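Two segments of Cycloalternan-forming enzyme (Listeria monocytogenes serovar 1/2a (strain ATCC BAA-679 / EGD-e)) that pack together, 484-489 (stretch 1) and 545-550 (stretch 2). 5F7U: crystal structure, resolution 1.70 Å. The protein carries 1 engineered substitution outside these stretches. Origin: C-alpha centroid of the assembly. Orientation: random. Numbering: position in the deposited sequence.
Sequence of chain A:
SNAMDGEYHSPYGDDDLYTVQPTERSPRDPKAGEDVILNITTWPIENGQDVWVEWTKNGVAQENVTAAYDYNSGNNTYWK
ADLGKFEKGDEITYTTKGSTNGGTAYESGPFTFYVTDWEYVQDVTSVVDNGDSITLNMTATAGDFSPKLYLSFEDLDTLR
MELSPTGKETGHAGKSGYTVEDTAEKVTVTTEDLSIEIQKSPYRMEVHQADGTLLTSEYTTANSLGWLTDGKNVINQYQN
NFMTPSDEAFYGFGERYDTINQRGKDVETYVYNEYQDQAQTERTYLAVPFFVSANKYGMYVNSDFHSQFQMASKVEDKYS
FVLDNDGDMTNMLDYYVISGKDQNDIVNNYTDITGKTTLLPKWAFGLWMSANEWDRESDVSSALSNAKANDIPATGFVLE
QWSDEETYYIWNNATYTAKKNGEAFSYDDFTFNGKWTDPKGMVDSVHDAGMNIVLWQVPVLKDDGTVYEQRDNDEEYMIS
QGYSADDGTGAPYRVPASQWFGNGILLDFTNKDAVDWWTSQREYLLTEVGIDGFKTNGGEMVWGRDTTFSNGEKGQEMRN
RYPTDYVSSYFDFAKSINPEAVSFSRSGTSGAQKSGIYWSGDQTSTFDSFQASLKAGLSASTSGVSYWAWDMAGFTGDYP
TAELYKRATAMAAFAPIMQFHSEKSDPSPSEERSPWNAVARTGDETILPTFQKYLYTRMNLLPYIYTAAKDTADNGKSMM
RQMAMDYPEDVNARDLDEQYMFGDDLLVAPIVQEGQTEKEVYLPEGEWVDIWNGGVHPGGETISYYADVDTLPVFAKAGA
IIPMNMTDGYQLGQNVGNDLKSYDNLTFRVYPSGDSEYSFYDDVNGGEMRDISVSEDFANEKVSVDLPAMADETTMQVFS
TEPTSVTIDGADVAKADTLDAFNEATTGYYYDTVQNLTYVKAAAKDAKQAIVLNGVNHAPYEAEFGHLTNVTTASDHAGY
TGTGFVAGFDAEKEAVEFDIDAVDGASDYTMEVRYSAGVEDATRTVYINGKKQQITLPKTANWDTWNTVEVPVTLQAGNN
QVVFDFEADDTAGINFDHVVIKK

Stretch 1 (484-489) SADDGT
Stretch 2 (545-550) RDTTFS

Two loops with little regular structure can be joined by one complete pair of backbone hydrogen bonds, and the neighbouring polar groups can be satisfied by side chains and a water. Here the segments run roughly antiparallel, their end-to-end directions 150° apart, with Ala485 facing Phe549, Asp486 Thr548, Asp487 Thr547 and Gly488 Asp546 at CA separations of 4.5–5.0 Å. The single bridge lies at Asp486 (phi/psi -102/144) and Thr548 (-124/131), both extended: Asp486 N donates to Thr548 O at 2.9 Å, and Thr548 N to Asp486 O at 2.7 Å, both nearly straight. Asp486 O also receives a CA-H contact from Thr547 CA at 3.3 Å.

Beyond the bridge, stretch 1 turns through Asp487 (-76/-11) and Gly488 (113/-9). Glycine suits this conformation, and a CB would lie 2.8 Å from Asp546 CB. Asp486 (t) OD2 accepts from Gly488 N at 2.8 Å; Asp487 (p) OD1 accepts from Thr489 N (2.7 Å) and OG1 (2.8 Å). Within stretch 2, Thr548 (m) OG1 donates to Asp546 O at 2.8 Å. A water donates to Asp487 O (2.8 Å) and Thr547 OG1 (2.7 Å), linking the stretches.

The contact buries 269 Å² over both sides. Ala485 and Phe549 (m, chi2 74°) are buried; the small Ala485 CB, pointing toward stretch 2, fits 3.5 Å from Thr548 O and over the Phe549 ring face, 4.0 Å from its centroid.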

ATOM      1  N   SER A 484      16.311  18.051 -21.941  1.00 22.85           N
ATOM      2  CA  SER A 484      16.916  16.919 -21.244  1.00 22.91           C
ATOM      3  C   SER A 484      17.558  17.401 -19.946  1.00 22.79           C
ATOM      4  O   SER A 484      17.740  18.608 -19.745  1.00 23.11           O
ATOM      5  CB  SER A 484      18.015  16.346 -22.121  1.00 23.25           C
ATOM      6  OG  SER A 484      18.982  17.339 -22.387  1.00 24.67           O
ATOM      7  N   ALA A 485      17.925  16.461 -19.072  1.00 22.28           N
ATOM      8  CA  ALA A 485      18.923  16.758 -18.048  1.00 22.57           C
ATOM      9  C   ALA A 485      20.301  16.836 -18.723  1.00 23.67           C
ATOM     10  O   ALA A 485      20.482  16.430 -19.884  1.00 23.74           O
ATOM     11  CB  ALA A 485      18.910  15.700 -16.955  1.00 22.03           C
ATOM     12  N   ASP A 486      21.270  17.376 -18.001  1.00 25.04           N
ATOM     13  CA  ASP A 486      22.626  17.460 -18.504  1.00 27.14           C
ATOM     14  C   ASP A 486      23.489  16.371 -17.896  1.00 26.77           C
ATOM     15  O   ASP A 486      23.317  16.028 -16.728  1.00 25.64           O
ATOM     16  CB  ASP A 486      23.222  18.831 -18.209  1.00 29.07           C
ATOM     17  CG  ASP A 486      24.442  19.094 -19.017  1.00 31.54           C
ATOM     18  OD1 ASP A 486      24.279  19.500 -20.196  1.00 34.16           O
ATOM     19  OD2 ASP A 486      25.560  18.878 -18.495  1.00 32.37           O
ATOM     20  N   ASP A 487      24.418  15.830 -18.682  1.00 27.53           N
ATOM     21  CA  ASP A 487      25.287  14.759 -18.190  1.00 28.58           C
ATOM     22  C   ASP A 487      26.393  15.273 -17.268  1.00 29.92           C
ATOM     23  O   ASP A 487      27.096  14.479 -16.633  1.00 30.33           O
ATOM     24  CB  ASP A 487      25.866  13.926 -19.350  1.00 29.10           C
ATOM     25  CG  ASP A 487      26.995  14.641 -20.114  1.00 30.59           C
ATOM     26  OD1 ASP A 487      27.191  15.870 -19.965  1.00 31.59           O
ATOM     27  OD2 ASP A 487      27.684  13.955 -20.898  1.00 31.40           O
ATOM     28  N   GLY A 488      26.549  16.601 -17.230  1.00 31.21           N
ATOM     29  CA  GLY A 488      27.563  17.265 -16.409  1.00 32.80           C
ATOM     30  C   GLY A 488      28.638  17.946 -17.236  1.00 34.48           C
ATOM     31  O   GLY A 488      29.455  18.687 -16.696  1.00 35.87           O
ATOM     32  N   THR A 489      28.631  17.705 -18.545  1.00 35.56           N
ATOM     33  CA  THR A 489      29.646  18.263 -19.457  1.00 36.75           C
ATOM     34  C   THR A 489      29.044  19.187 -20.516  1.00 37.11           C
ATOM     35  O   THR A 489      29.773  19.750 -21.335  1.00 38.28           O
ATOM     36  CB  THR A 489      30.479  17.162 -20.156  1.00 37.23           C
ATOM     37  OG1 THR A 489      29.655  16.446 -21.084  1.00 38.33           O
ATOM     38  CG2 THR A 489      31.085  16.186 -19.139  1.00 37.14           C
ATOM     39  N   ARG A 545      26.521  10.707 -10.934  1.00 21.19           N
ATOM     40  CA  ARG A 545      26.589  11.777  -9.936  1.00 22.51           C
ATOM     41  C   ARG A 545      26.533  13.174 -10.522  1.00 23.74           C
ATOM     42  O   ARG A 545      26.007  14.098  -9.903  1.00 24.34           O
ATOM     43  CB  ARG A 545      27.862  11.652  -9.159  1.00 23.15           C
ATOM     44  CG  ARG A 545      27.795  10.500  -8.230  1.00 23.03           C
ATOM     45  CD  ARG A 545      28.357  10.966  -6.921  1.00 23.27           C
ATOM     46  NE  ARG A 545      28.450   9.826  -6.047  1.00 22.48           N
ATOM     47  CZ  ARG A 545      29.160   9.809  -4.932  1.00 22.75           C
ATOM     48  NH1 ARG A 545      29.868  10.878  -4.574  1.00 22.98           N
ATOM     49  NH2 ARG A 545      29.197   8.699  -4.213  1.00 22.77           N
ATOM     50  N   ASP A 546      27.078  13.329 -11.716  1.00 24.62           N
ATOM     51  CA  ASP A 546      27.195  14.661 -12.306  1.00 26.18           C
ATOM     52  C   ASP A 546      25.986  15.033 -13.164  1.00 24.68           C
ATOM     53  O   ASP A 546      25.910  16.152 -13.708  1.00 24.77           O
ATOM     54  CB  ASP A 546      28.501  14.739 -13.088  1.00 29.50           C
ATOM     55  CG  ASP A 546      29.721  14.704 -12.173  1.00 33.06           C
ATOM     56  OD1 ASP A 546      29.972  15.729 -11.500  1.00 36.74           O
ATOM     57  OD2 ASP A 546      30.433  13.666 -12.120  1.00 34.78           O
ATOM     58  N   THR A 547      25.036  14.096 -13.279  1.00 22.52           N
ATOM     59  CA  THR A 547      23.778  14.345 -13.970  1.00 21.44           C
ATOM     60  C   THR A 547      23.088  15.537 -13.305  1.00 21.33           C
ATOM     61  O   THR A 547      22.924  15.537 -12.094  1.00 21.13           O
ATOM     62  CB  THR A 547      22.891  13.084 -13.943  1.00 20.56           C
ATOM     63  OG1 THR A 547      23.641  12.017 -14.530  1.00 20.32           O
ATOM     64  CG2 THR A 547      21.600  13.312 -14.725  1.00 20.37           C
ATOM     65  N   THR A 548      22.747  16.556 -14.100  1.00 21.38           N
ATOM     66  CA  THR A 548      22.290  17.847 -13.557  1.00 21.49           C
ATOM     67  C   THR A 548      20.924  18.240 -14.109  1.00 21.08           C
ATOM     68  O   THR A 548      20.714  18.222 -15.327  1.00 21.37           O
ATOM     69  CB  THR A 548      23.304  18.973 -13.875  1.00 22.57           C
ATOM     70  OG1 THR A 548      24.620  18.578 -13.457  1.00 22.74           O
ATOM     71  CG2 THR A 548      22.907  20.303 -13.173  1.00 22.86           C
ATOM     72  N   PHE A 549      20.020  18.628 -13.205  1.00 20.33           N
ATOM     73  CA  PHE A 549      18.657  19.021 -13.562  1.00 20.14           C
ATOM     74  C   PHE A 549      18.473  20.539 -13.524  1.00 21.04           C
ATOM     75  O   PHE A 549      19.331  21.269 -12.974  1.00 21.33           O
ATOM     76  CB  PHE A 549      17.656  18.269 -12.685  1.00 19.08           C
ATOM     77  CG  PHE A 549      17.729  16.774 -12.876  1.00 18.18           C
ATOM     78  CD1 PHE A 549      18.794  16.031 -12.340  1.00 18.16           C
ATOM     79  CD2 PHE A 549      16.779  16.117 -13.644  1.00 17.94           C
ATOM     80  CE1 PHE A 549      18.890  14.663 -12.562  1.00 17.53           C
ATOM     81  CE2 PHE A 549      16.863  14.740 -13.863  1.00 17.66           C
ATOM     82  CZ  PHE A 549      17.920  14.011 -13.318  1.00 17.27           C
ATOM     83  N   SER A 550      17.375  21.016 -14.112  1.00 21.29           N
ATOM     84  CA  SER A 550      17.137  22.465 -14.236  1.00 22.36           C
ATOM     85  C   SER A 550      16.971  23.171 -12.892  1.00 22.67           C
ATOM     86  O   SER A 550      17.174  24.388 -12.802  1.00 23.10           O
ATOM     87  CB  SER A 550      15.932  22.742 -15.127  1.00 22.30           C
ATOM     88  OG  SER A 550      14.744  22.488 -14.406  1.00 22.40           O
TER
HETATM   89  O   HOH W   1      25.761  12.046 -16.120  1.00 21.98           O